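Local structure of probable glutamine synthetase (Pseudomonas aeruginosa, 4HPP) at residues V7-F12 against R24-L28; A282-A286 against K420-L424; A298-C302 against I384-P388. The protein is a probable member of the glutamine synthetase family, with an N-terminal domain and a larger catalytic domain in which magnesium and glutamic acid are bound. One frame throughout, in Å; residues are numbered along the deposited sequence.

Interaction 1 (V7-F12 against R24-L28); sequences VRLVSF and RSLPL
Backbone amides and carbonyls carry the strongest links. Val10 N donates to Leu26 O at 2.8 Å (N-H...O angle 165°), and Leu26 N returns to Val10 O at 2.9 Å (N-H...O angle 151°). Outward from this pair, Leu28 N reaches Arg8 O at 2.8 Å and Phe12 N reaches Arg24 O at 3.0 Å; Arg24 N to Phe12 O is longer, 3.1 Å, with the oxygen's position less certain. Val10–Leu26 and Phe12–Arg24 are thus antiparallel hydrogen-bonded pairs, alternating with the non-hydrogen-bonded pairs Leu9–Pro27 (CA–CA 4.7 Å) and Ser11–Ser25 (CA–CA 4.0 Å). Segments 9-12 and 24-27 are extended (Val10 phi/psi -109/130, Leu26 -141/160), whereas Leu28 turns to -43/-46. The two short axes approach to 4.3 Å, with 147° between their N-to-C directions. This is the beta hairpin of strands 9-15 and 21-27, at one edge of the N-terminal domain's mixed sheet. A second subunit meets that edge: its Gln153 and Phe177 O hydrogen-bond Ser25 OG. Arg8, with chi1 to chi3 all t, forms salt bridges with Glu79 and Asp90 in its own chain. Val10, Phe12, Arg24 and Leu26 start on one face of the sheet, though the end of Arg24 leads away from 7-12. There Leu26 (chi1 p) sets CD2 over the Phe12 ring (chi1 m), 4.0 Å from the centroid and 23° off the normal, a CH-pi contact. At the open end, Val10 CG2 lies 4.0 Å from Leu28 CD1, and Val7 CG1 3.7 Å from Pro27 CB.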
ATOM      1  N   VAL A   7       9.622  25.344 -12.839  1.00 37.99           N
ATOM      2  CA  VAL A   7       9.896  26.183 -13.999  1.00 37.53           C
ATOM      3  C   VAL A   7       9.804  25.315 -15.258  1.00 39.64           C
ATOM      4  O   VAL A   7      10.148  24.141 -15.230  1.00 52.98           O
ATOM      5  CB  VAL A   7      11.223  27.028 -13.802  1.00 39.15           C
ATOM      6  CG1 VAL A   7      11.817  27.550 -15.085  1.00 33.07           C
ATOM      7  CG2 VAL A   7      10.970  28.241 -12.899  1.00 42.68           C
ATOM      8  N   ARG A   8       9.277  25.849 -16.349  1.00 44.60           N
ATOM      9  CA  ARG A   8       9.292  25.123 -17.590  1.00 45.97           C
ATOM     10  C   ARG A   8      10.657  25.379 -18.193  1.00 48.20           C
ATOM     11  O   ARG A   8      11.034  26.553 -18.381  1.00 44.31           O
ATOM     12  CB  ARG A   8       8.181  25.616 -18.516  1.00 47.39           C
ATOM     13  CG  ARG A   8       8.282  25.075 -19.949  1.00 54.56           C
ATOM     14  CD  ARG A   8       7.125  25.632 -20.741  1.00 53.04           C
ATOM     15  NE  ARG A   8       6.945  25.089 -22.082  1.00 55.05           N
ATOM     16  CZ  ARG A   8       5.850  24.435 -22.487  1.00 54.43           C
ATOM     17  NH1 ARG A   8       4.858  24.211 -21.636  1.00 44.03           N
ATOM     18  NH2 ARG A   8       5.737  24.003 -23.753  1.00 52.39           N
ATOM     19  N   LEU A   9      11.388  24.285 -18.474  1.00 46.00           N
ATOM     20  CA  LEU A   9      12.701  24.332 -19.146  1.00 39.87           C
ATOM     21  C   LEU A   9      12.584  24.094 -20.669  1.00 45.89           C
ATOM     22  O   LEU A   9      11.804  23.268 -21.129  1.00 47.13           O
ATOM     23  CB  LEU A   9      13.683  23.371 -18.484  1.00 35.09           C
ATOM     24  CG  LEU A   9      13.716  23.620 -16.944  1.00 41.74           C
ATOM     25  CD1 LEU A   9      14.493  22.525 -16.186  1.00 37.64           C
ATOM     26  CD2 LEU A   9      14.268  25.008 -16.527  1.00 35.71           C
ATOM     27  N   VAL A  10      13.342  24.852 -21.454  1.00 43.29           N
ATOM     28  CA  VAL A  10      13.388  24.609 -22.862  1.00 40.39           C
ATOM     29  C   VAL A  10      14.753  24.022 -23.183  1.00 41.64           C
ATOM     30  O   VAL A  10      15.763  24.568 -22.752  1.00 46.76           O
ATOM     31  CB  VAL A  10      13.149  25.922 -23.658  1.00 39.55           C
ATOM     32  CG1 VAL A  10      13.346  25.639 -25.128  1.00 35.94           C
ATOM     33  CG2 VAL A  10      11.727  26.400 -23.423  1.00 38.47           C
ATOM     34  N   SER A  11      14.796  22.916 -23.914  1.00 39.35           N
ATOM     35  CA  SER A  11      16.071  22.413 -24.377  1.00 41.05           C
ATOM     36  C   SER A  11      16.449  22.825 -25.798  1.00 43.52           C
ATOM     37  O   SER A  11      15.609  22.912 -26.660  1.00 50.27           O
ATOM     38  CB  SER A  11      16.114  20.891 -24.261  1.00 43.89           C
ATOM     39  OG  SER A  11      16.502  20.466 -22.960  1.00 46.82           O
ATOM     40  N   PHE A  12      17.731  23.109 -26.024  1.00 51.61           N
ATOM     41  CA  PHE A  12      18.332  23.128 -27.356  1.00 50.36           C
ATOM     42  C   PHE A  12      19.053  21.757 -27.539  1.00 52.11           C
ATOM     43  O   PHE A  12      19.908  21.366 -26.723  1.00 47.15           O
ATOM     44  CB  PHE A  12      19.375  24.262 -27.516  1.00 46.62           C
ATOM     45  CG  PHE A  12      18.855  25.647 -27.269  1.00 46.16           C
ATOM     46  CD1 PHE A  12      17.479  25.958 -27.394  1.00 47.17           C
ATOM     47  CD2 PHE A  12      19.737  26.685 -26.935  1.00 49.75           C
ATOM     48  CE1 PHE A  12      17.013  27.249 -27.175  1.00 41.11           C
ATOM     49  CE2 PHE A  12      19.258  28.009 -26.713  1.00 45.68           C
ATOM     50  CZ  PHE A  12      17.898  28.269 -26.816  1.00 44.01           C
ATOM     51  N   ARG A  24      20.956  21.178 -23.783  1.00 37.21           N
ATOM     52  CA  ARG A  24      21.066  21.939 -22.559  1.00 37.23           C
ATOM     53  C   ARG A  24      19.805  22.710 -22.437  1.00 43.89           C
ATOM     54  O   ARG A  24      19.207  23.040 -23.454  1.00 43.00           O
ATOM     55  CB  ARG A  24      22.165  22.978 -22.704  1.00 38.09           C
ATOM     56  CG  ARG A  24      23.537  22.400 -22.526  1.00 45.30           C
ATOM     57  CD  ARG A  24      24.600  23.460 -22.625  1.00 44.85           C
ATOM     58  NE  ARG A  24      25.870  22.825 -22.902  1.00 48.94           N
ATOM     59  CZ  ARG A  24      27.016  23.485 -22.943  1.00 56.12           C
ATOM     60  NH1 ARG A  24      26.987  24.791 -22.731  1.00 51.83           N
ATOM     61  NH2 ARG A  24      28.169  22.847 -23.215  1.00 53.66           N
ATOM     62  N   SER A  25      19.396  23.070 -21.226  1.00 41.54           N
ATOM     63  CA  SER A  25      18.108  23.736 -21.137  1.00 43.97           C
ATOM     64  C   SER A  25      18.161  25.007 -20.321  1.00 47.13           C
ATOM     65  O   SER A  25      19.122  25.246 -19.554  1.00 48.99           O
ATOM     66  CB  SER A  25      17.054  22.764 -20.603  1.00 46.12           C
ATOM     67  OG  SER A  25      17.192  22.633 -19.200  1.00 45.86           O
ATOM     68  N   LEU A  26      17.141  25.830 -20.517  1.00 45.63           N
ATOM     69  CA  LEU A  26      17.047  27.162 -19.875  1.00 45.28           C
ATOM     70  C   LEU A  26      15.619  27.458 -19.447  1.00 42.21           C
ATOM     71  O   LEU A  26      14.687  26.824 -19.932  1.00 45.70           O
ATOM     72  CB  LEU A  26      17.492  28.237 -20.818  1.00 39.34           C
ATOM     73  CG  LEU A  26      16.958  28.074 -22.237  1.00 48.19           C
ATOM     74  CD1 LEU A  26      16.322  29.368 -22.782  1.00 52.42           C
ATOM     75  CD2 LEU A  26      18.139  27.674 -23.098  1.00 47.37           C
ATOM     76  N   PRO A  27      15.435  28.397 -18.517  1.00 43.32           N
ATOM     77  CA  PRO A  27      14.032  28.700 -18.155  1.00 45.37           C
ATOM     78  C   PRO A  27      13.299  29.332 -19.334  1.00 42.49           C
ATOM     79  O   PRO A  27      13.918  30.120 -20.089  1.00 34.99           O
ATOM     80  CB  PRO A  27      14.171  29.698 -16.981  1.00 44.32           C
ATOM     81  CG  PRO A  27      15.553  29.458 -16.455  1.00 45.97           C
ATOM     82  CD  PRO A  27      16.388  29.127 -17.663  1.00 41.27           C
ATOM     83  N   LEU A  28      12.035  28.935 -19.519  1.00 40.46           N
ATOM     84  CA  LEU A  28      11.183  29.510 -20.584  1.00 50.45           C
ATOM     85  C   LEU A  28      11.316  31.050 -20.695  1.00 46.14           C
ATOM     86  O   LEU A  28      11.536  31.572 -21.778  1.00 51.47           O
ATOM     87  CB  LEU A  28       9.710  29.105 -20.410  1.00 51.47           C
ATOM     88  CG  LEU A  28       8.666  29.622 -21.424  1.00 64.71           C
ATOM     89  CD1 LEU A  28       8.650  28.812 -22.750  1.00 53.86           C
ATOM     90  CD2 LEU A  28       7.287  29.720 -20.744  1.00 52.86           C
TER

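Interaction 2 (A282-A286 against K420-L424); sequences APTAA and KRHEL
Lys420 lays its extended end (chi1 m, chi2 m, then t, t) across Pro283 and Thr284, with NZ 4.1 Å from Pro283 CB and 3.7 Å from Thr284 CG2. The motif is an i, i+3 salt bridge on helix 410-427, Lys420 NZ to Glu423 OE2 at 2.7 Å, presented to the irregular loop that follows helix 261-281. Ala282 is the first residue to leave helical phi/psi; Pro283 (-95/9) and the extended Thr284 (-120/162) then carry the backbone past the ion pair. The backbone register pairs Thr284 with Lys420 (CA–CA 7.8 Å) and Ala285 with Leu424 (CA–CA 6.4 Å). Lys420 and Glu423 both point CB toward the loop, and their long side chains span the distance. Tyr439 of helix 432-439 packs on Thr284 and Ala285, while Thr284 OG1 bonds to Ser287. Lys420 NZ donates to Pro283 O at 2.7 Å, and Glu423 (chi1 t, chi2 t) accepts Ala285 N at OE1, 3.1 Å away with an N-H...O angle of 168°.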
ATOM      1  N   ALA A 282      23.279   1.928 -41.370  1.00 58.23           N
ATOM      2  CA  ALA A 282      23.305   0.840 -40.366  1.00 55.41           C
ATOM      3  C   ALA A 282      24.630   0.940 -39.603  1.00 55.72           C
ATOM      4  O   ALA A 282      25.475   0.063 -39.730  1.00 59.89           O
ATOM      5  CB  ALA A 282      23.145  -0.528 -41.030  1.00 52.90           C
ATOM      6  N   PRO A 283      24.802   2.012 -38.801  1.00 51.51           N
ATOM      7  CA  PRO A 283      26.100   2.522 -38.441  1.00 50.59           C
ATOM      8  C   PRO A 283      26.609   2.004 -37.141  1.00 48.32           C
ATOM      9  O   PRO A 283      27.591   2.536 -36.646  1.00 51.34           O
ATOM     10  CB  PRO A 283      25.831   4.013 -38.246  1.00 48.68           C
ATOM     11  CG  PRO A 283      24.358   4.124 -37.999  1.00 53.22           C
ATOM     12  CD  PRO A 283      23.763   2.753 -38.082  1.00 48.21           C
ATOM     13  N   THR A 284      25.958   1.029 -36.539  1.00 48.87           N
ATOM     14  CA  THR A 284      26.555   0.546 -35.287  1.00 57.21           C
ATOM     15  C   THR A 284      26.908  -0.918 -35.394  1.00 61.82           C
ATOM     16  O   THR A 284      26.392  -1.644 -36.270  1.00 61.98           O
ATOM     17  CB  THR A 284      25.665   0.737 -34.045  1.00 53.05           C
ATOM     18  OG1 THR A 284      24.429   0.057 -34.242  1.00 43.24           O
ATOM     19  CG2 THR A 284      25.401   2.212 -33.776  1.00 68.90           C
ATOM     20  N   ALA A 285      27.771  -1.350 -34.483  1.00 60.93           N
ATOM     21  CA  ALA A 285      28.196  -2.755 -34.434  1.00 66.22           C
ATOM     22  C   ALA A 285      26.971  -3.703 -34.362  1.00 65.08           C
ATOM     23  O   ALA A 285      26.928  -4.715 -35.081  1.00 56.64           O
ATOM     24  CB  ALA A 285      29.170  -2.984 -33.266  1.00 63.33           C
ATOM     25  N   ALA A 286      25.970  -3.343 -33.536  1.00 58.36           N
ATOM     26  CA  ALA A 286      24.723  -4.116 -33.410  1.00 54.04           C
ATOM     27  C   ALA A 286      23.884  -4.122 -34.676  1.00 57.43           C
ATOM     28  O   ALA A 286      22.951  -4.938 -34.785  1.00 60.24           O
ATOM     29  CB  ALA A 286      23.881  -3.643 -32.231  1.00 61.17           C
ATOM     30  N   LYS A 420      33.990   5.657 -35.088  1.00 48.91           N
ATOM     31  CA  LYS A 420      33.379   4.335 -35.246  1.00 54.41           C
ATOM     32  C   LYS A 420      34.382   3.175 -35.068  1.00 60.86           C
ATOM     33  O   LYS A 420      34.067   2.143 -34.449  1.00 65.58           O
ATOM     34  CB  LYS A 420      32.660   4.238 -36.600  1.00 57.45           C
ATOM     35  CG  LYS A 420      31.334   4.976 -36.733  1.00 51.92           C
ATOM     36  CD  LYS A 420      30.249   4.315 -35.869  1.00 51.78           C
ATOM     37  CE  LYS A 420      29.028   5.224 -35.781  1.00 39.15           C
ATOM     38  NZ  LYS A 420      28.077   4.567 -34.858  1.00 41.93           N
ATOM     39  N   ARG A 421      35.587   3.343 -35.608  1.00 57.66           N
ATOM     40  CA  ARG A 421      36.705   2.436 -35.299  1.00 58.66           C
ATOM     41  C   ARG A 421      36.750   2.197 -33.795  1.00 67.51           C
ATOM     42  O   ARG A 421      36.901   1.017 -33.292  1.00 58.50           O
ATOM     43  CB  ARG A 421      38.043   3.095 -35.712  1.00 59.43           C
ATOM     44  CG  ARG A 421      38.341   3.096 -37.203  1.00 58.84           C
ATOM     45  CD  ARG A 421      38.203   1.676 -37.793  1.00 56.02           C
ATOM     46  NE  ARG A 421      38.126   1.734 -39.255  1.00 57.46           N
ATOM     47  CZ  ARG A 421      37.750   0.729 -40.037  1.00 51.68           C
ATOM     48  NH1 ARG A 421      37.415  -0.432 -39.511  1.00 51.77           N
ATOM     49  NH2 ARG A 421      37.716   0.897 -41.355  1.00 50.39           N
ATOM     50  N   HIS A 422      36.616   3.341 -33.099  1.00 58.55           N
ATOM     51  CA  HIS A 422      36.678   3.386 -31.678  1.00 58.46           C
ATOM     52  C   HIS A 422      35.497   2.687 -31.075  1.00 73.02           C
ATOM     53  O   HIS A 422      35.632   1.918 -30.089  1.00 83.27           O
ATOM     54  CB  HIS A 422      36.836   4.805 -31.190  1.00 58.90           C
ATOM     55  CG  HIS A 422      36.978   4.898 -29.691  1.00 68.68           C
ATOM     56  ND1 HIS A 422      36.762   6.039 -29.008  1.00 73.36           N
ATOM     57  CD2 HIS A 422      37.297   3.916 -28.741  1.00 64.25           C
ATOM     58  CE1 HIS A 422      36.939   5.798 -27.686  1.00 75.38           C
ATOM     59  NE2 HIS A 422      37.272   4.495 -27.537  1.00 66.60           N
ATOM     60  N   GLU A 423      34.330   2.897 -31.673  1.00 68.39           N
ATOM     61  CA  GLU A 423      33.178   2.153 -31.241  1.00 69.08           C
ATOM     62  C   GLU A 423      33.474   0.661 -31.420  1.00 67.11           C
ATOM     63  O   GLU A 423      33.262  -0.123 -30.501  1.00 74.32           O
ATOM     64  CB  GLU A 423      31.921   2.572 -32.003  1.00 64.00           C
ATOM     65  CG  GLU A 423      30.725   1.727 -31.614  1.00 59.12           C
ATOM     66  CD  GLU A 423      29.511   1.944 -32.492  1.00 57.84           C
ATOM     67  OE1 GLU A 423      28.735   0.979 -32.639  1.00 62.51           O
ATOM     68  OE2 GLU A 423      29.318   3.064 -33.007  1.00 57.74           O
ATOM     69  N   LEU A 424      33.984   0.254 -32.579  1.00 70.29           N
ATOM     70  CA  LEU A 424      34.223  -1.188 -32.758  1.00 68.77           C
ATOM     71  C   LEU A 424      35.394  -1.718 -31.932  1.00 63.46           C
ATOM     72  O   LEU A 424      35.317  -2.833 -31.411  1.00 59.97           O
ATOM     73  CB  LEU A 424      34.207  -1.645 -34.225  1.00 68.51           C
ATOM     74  CG  LEU A 424      35.223  -1.292 -35.290  1.00 83.01           C
ATOM     75  CD1 LEU A 424      36.307  -2.372 -35.393  1.00 93.61           C
ATOM     76  CD2 LEU A 424      34.488  -1.161 -36.618  1.00 68.95           C
TER

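Interaction 3 (A298-C302 against I384-P388); sequences AAYAC and IQALP
Ala301 and Leu387 make the apolar centre: Ala301 CB lies 4.0 Å from Leu387 CD2, the leucine holding chi1 m and chi2 t. Leu274 of helix 261-281 touches both side chains and so closes this small core from the helix side. Cys302 CB (chi1 p) sits 4.2 Å from Ile384 CD1. The Tyr300 ring (chi1 m, chi2 90°), whose CA-to-CB bond points away overall, touches the partner through its CD2/CE2 side: CD2 is 3.9 Å from Ile384 CG2 and 3.3 Å from Gln385 O, and CE2 is 3.8 Å from Ala386 CB. The two segments run 140° apart, and a single backbone bridge joins Tyr300 to Ala386, CA–CA 4.4 Å. Such an isolated bridge ties two loops of the catalytic domain together without making a regular strand pair; the first loop leads into strand 303-304, the second into helix 391-399. Ala298 (80/-49) and Ala299 (60/127) have positive phi, after which Tyr300 (-117/161) is extended, as are Gln385, Ala386 and Leu387. Two hydrogen bonds flank the bridge, Leu387 N to Ala299 O at 2.8 Å (N-H...O 158°) and Ala301 N to Gln385 O at 3.0 Å (167°). Gln385 turns its CB away, and its NE2 bonds to Ala272 O. At the polar edge Ala298 O and Leu387 O, two acceptors, come within 3.2 Å without hydrogen bonding. All ten residues are uncharged and both cross-segment hydrogen bonds are main-chain to main-chain, so the pairing depends on backbone geometry and nonpolar side-chain contact.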
ATOM      1  N   ALA A 298      24.276 -12.544 -46.346  1.00136.02           N
ATOM      2  CA  ALA A 298      25.041 -11.636 -47.235  1.00130.45           C
ATOM      3  C   ALA A 298      24.328 -10.321 -47.575  1.00126.42           C
ATOM      4  O   ALA A 298      24.940  -9.254 -47.452  1.00119.11           O
ATOM      5  CB  ALA A 298      25.530 -12.344 -48.499  1.00130.74           C
ATOM      6  N   ALA A 299      23.054 -10.420 -47.998  1.00116.91           N
ATOM      7  CA  ALA A 299      22.120  -9.282 -48.283  1.00 97.65           C
ATOM      8  C   ALA A 299      22.620  -8.336 -49.364  1.00 96.20           C
ATOM      9  O   ALA A 299      23.743  -7.819 -49.256  1.00106.02           O
ATOM     10  CB  ALA A 299      21.754  -8.512 -47.011  1.00 82.23           C
ATOM     11  N   TYR A 300      21.790  -8.082 -50.385  1.00 80.03           N
ATOM     12  CA  TYR A 300      22.277  -7.387 -51.595  1.00 79.37           C
ATOM     13  C   TYR A 300      21.673  -6.005 -51.948  1.00 73.72           C
ATOM     14  O   TYR A 300      20.577  -5.622 -51.507  1.00 67.66           O
ATOM     15  CB  TYR A 300      22.211  -8.324 -52.819  1.00 88.28           C
ATOM     16  CG  TYR A 300      23.195  -9.511 -52.837  1.00104.43           C
ATOM     17  CD1 TYR A 300      22.849 -10.751 -52.270  1.00111.29           C
ATOM     18  CD2 TYR A 300      24.448  -9.411 -53.467  1.00107.53           C
ATOM     19  CE1 TYR A 300      23.727 -11.836 -52.304  1.00111.59           C
ATOM     20  CE2 TYR A 300      25.333 -10.494 -53.503  1.00108.48           C
ATOM     21  CZ  TYR A 300      24.970 -11.702 -52.923  1.00108.81           C
ATOM     22  OH  TYR A 300      25.835 -12.776 -52.956  1.00 94.29           O
ATOM     23  N   ALA A 301      22.390  -5.257 -52.778  1.00 67.53           N
ATOM     24  CA  ALA A 301      21.842  -4.005 -53.244  1.00 61.15           C
ATOM     25  C   ALA A 301      21.130  -4.294 -54.537  1.00 67.47           C
ATOM     26  O   ALA A 301      21.745  -4.373 -55.596  1.00 88.22           O
ATOM     27  CB  ALA A 301      22.927  -2.962 -53.434  1.00 54.63           C
ATOM     28  N   CYS A 302      19.822  -4.475 -54.442  1.00 72.74           N
ATOM     29  CA  CYS A 302      18.963  -4.763 -55.591  1.00 69.12           C
ATOM     30  C   CYS A 302      17.655  -3.975 -55.385  1.00 67.32           C
ATOM     31  O   CYS A 302      17.487  -3.294 -54.383  1.00 67.50           O
ATOM     32  CB  CYS A 302      18.691  -6.270 -55.663  1.00 64.03           C
ATOM     33  SG  CYS A 302      17.955  -6.916 -54.130  1.00 83.40           S
ATOM     34  N   ILE A 384      25.748  -5.982 -59.362  1.00106.48           N
ATOM     35  CA  ILE A 384      25.069  -6.051 -58.080  1.00104.44           C
ATOM     36  C   ILE A 384      26.057  -6.437 -56.963  1.00103.02           C
ATOM     37  O   ILE A 384      26.686  -7.505 -57.044  1.00114.08           O
ATOM     38  CB  ILE A 384      23.866  -7.044 -58.206  1.00114.02           C
ATOM     39  CG1 ILE A 384      22.594  -6.282 -58.647  1.00118.65           C
ATOM     40  CG2 ILE A 384      23.649  -7.877 -56.941  1.00106.31           C
ATOM     41  CD1 ILE A 384      21.347  -7.129 -58.846  1.00110.05           C
ATOM     42  N   GLN A 385      26.203  -5.569 -55.946  1.00 90.48           N
ATOM     43  CA  GLN A 385      27.091  -5.814 -54.760  1.00 86.30           C
ATOM     44  C   GLN A 385      26.375  -6.421 -53.508  1.00 75.45           C
ATOM     45  O   GLN A 385      25.189  -6.166 -53.243  1.00 80.94           O
ATOM     46  CB  GLN A 385      27.844  -4.531 -54.337  1.00 81.39           C
ATOM     47  CG  GLN A 385      28.321  -3.604 -55.454  1.00 81.44           C
ATOM     48  CD  GLN A 385      27.898  -2.143 -55.237  1.00 91.30           C
ATOM     49  OE1 GLN A 385      26.735  -1.872 -54.918  1.00 99.35           O
ATOM     50  NE2 GLN A 385      28.827  -1.195 -55.433  1.00 75.36           N
ATOM     51  N   ALA A 386      27.095  -7.231 -52.745  1.00 66.03           N
ATOM     52  CA  ALA A 386      26.670  -7.558 -51.380  1.00 69.80           C
ATOM     53  C   ALA A 386      26.870  -6.327 -50.449  1.00 70.74           C
ATOM     54  O   ALA A 386      27.876  -5.581 -50.552  1.00 59.60           O
ATOM     55  CB  ALA A 386      27.428  -8.776 -50.837  1.00 64.43           C
ATOM     56  N   LEU A 387      25.898  -6.116 -49.561  1.00 66.43           N
ATOM     57  CA  LEU A 387      26.044  -5.164 -48.455  1.00 67.69           C
ATOM     58  C   LEU A 387      27.040  -5.745 -47.453  1.00 63.01           C
ATOM     59  O   LEU A 387      27.092  -6.954 -47.265  1.00 61.65           O
ATOM     60  CB  LEU A 387      24.678  -4.857 -47.801  1.00 62.28           C
ATOM     61  CG  LEU A 387      23.604  -4.338 -48.786  1.00 59.88           C
ATOM     62  CD1 LEU A 387      22.304  -3.925 -48.128  1.00 57.42           C
ATOM     63  CD2 LEU A 387      24.113  -3.211 -49.658  1.00 56.85           C
ATOM     64  N   PRO A 388      27.860  -4.899 -46.820  1.00 63.58           N
ATOM     65  CA  PRO A 388      28.829  -5.447 -45.868  1.00 58.91           C
ATOM     66  C   PRO A 388      28.187  -6.309 -44.762  1.00 66.99           C
ATOM     67  O   PRO A 388      26.951  -6.408 -44.671  1.00 74.42           O
ATOM     68  CB  PRO A 388      29.496  -4.199 -45.287  1.00 61.49           C
ATOM     69  CG  PRO A 388      28.626  -3.047 -45.671  1.00 62.23           C
ATOM     70  CD  PRO A 388      27.976  -3.440 -46.954  1.00 62.78           C
TER

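In the fold
Interaction 1 comes first along the chain, in the N-terminal domain; both segments of interaction 3 fall between those of interaction 2. The centre of 7-12/24-28 lies 32 Å from that of 282-286/420-424. It is 45 Å from that of 298-302/384-388, on the opposite side of the chain's centre. The two catalytic-domain contacts have centres 19 Å apart and nearest atoms about 7 Å apart, without touching. They tie loops around shared helices: 261-281 runs into 282-286 and packs on interaction 3, while 391-399 borders both. The side chains of Pro283 and Ala299 stand about 12 and 11 Å from the bound glutamic acid, whereas interaction 1 lies at a subunit boundary.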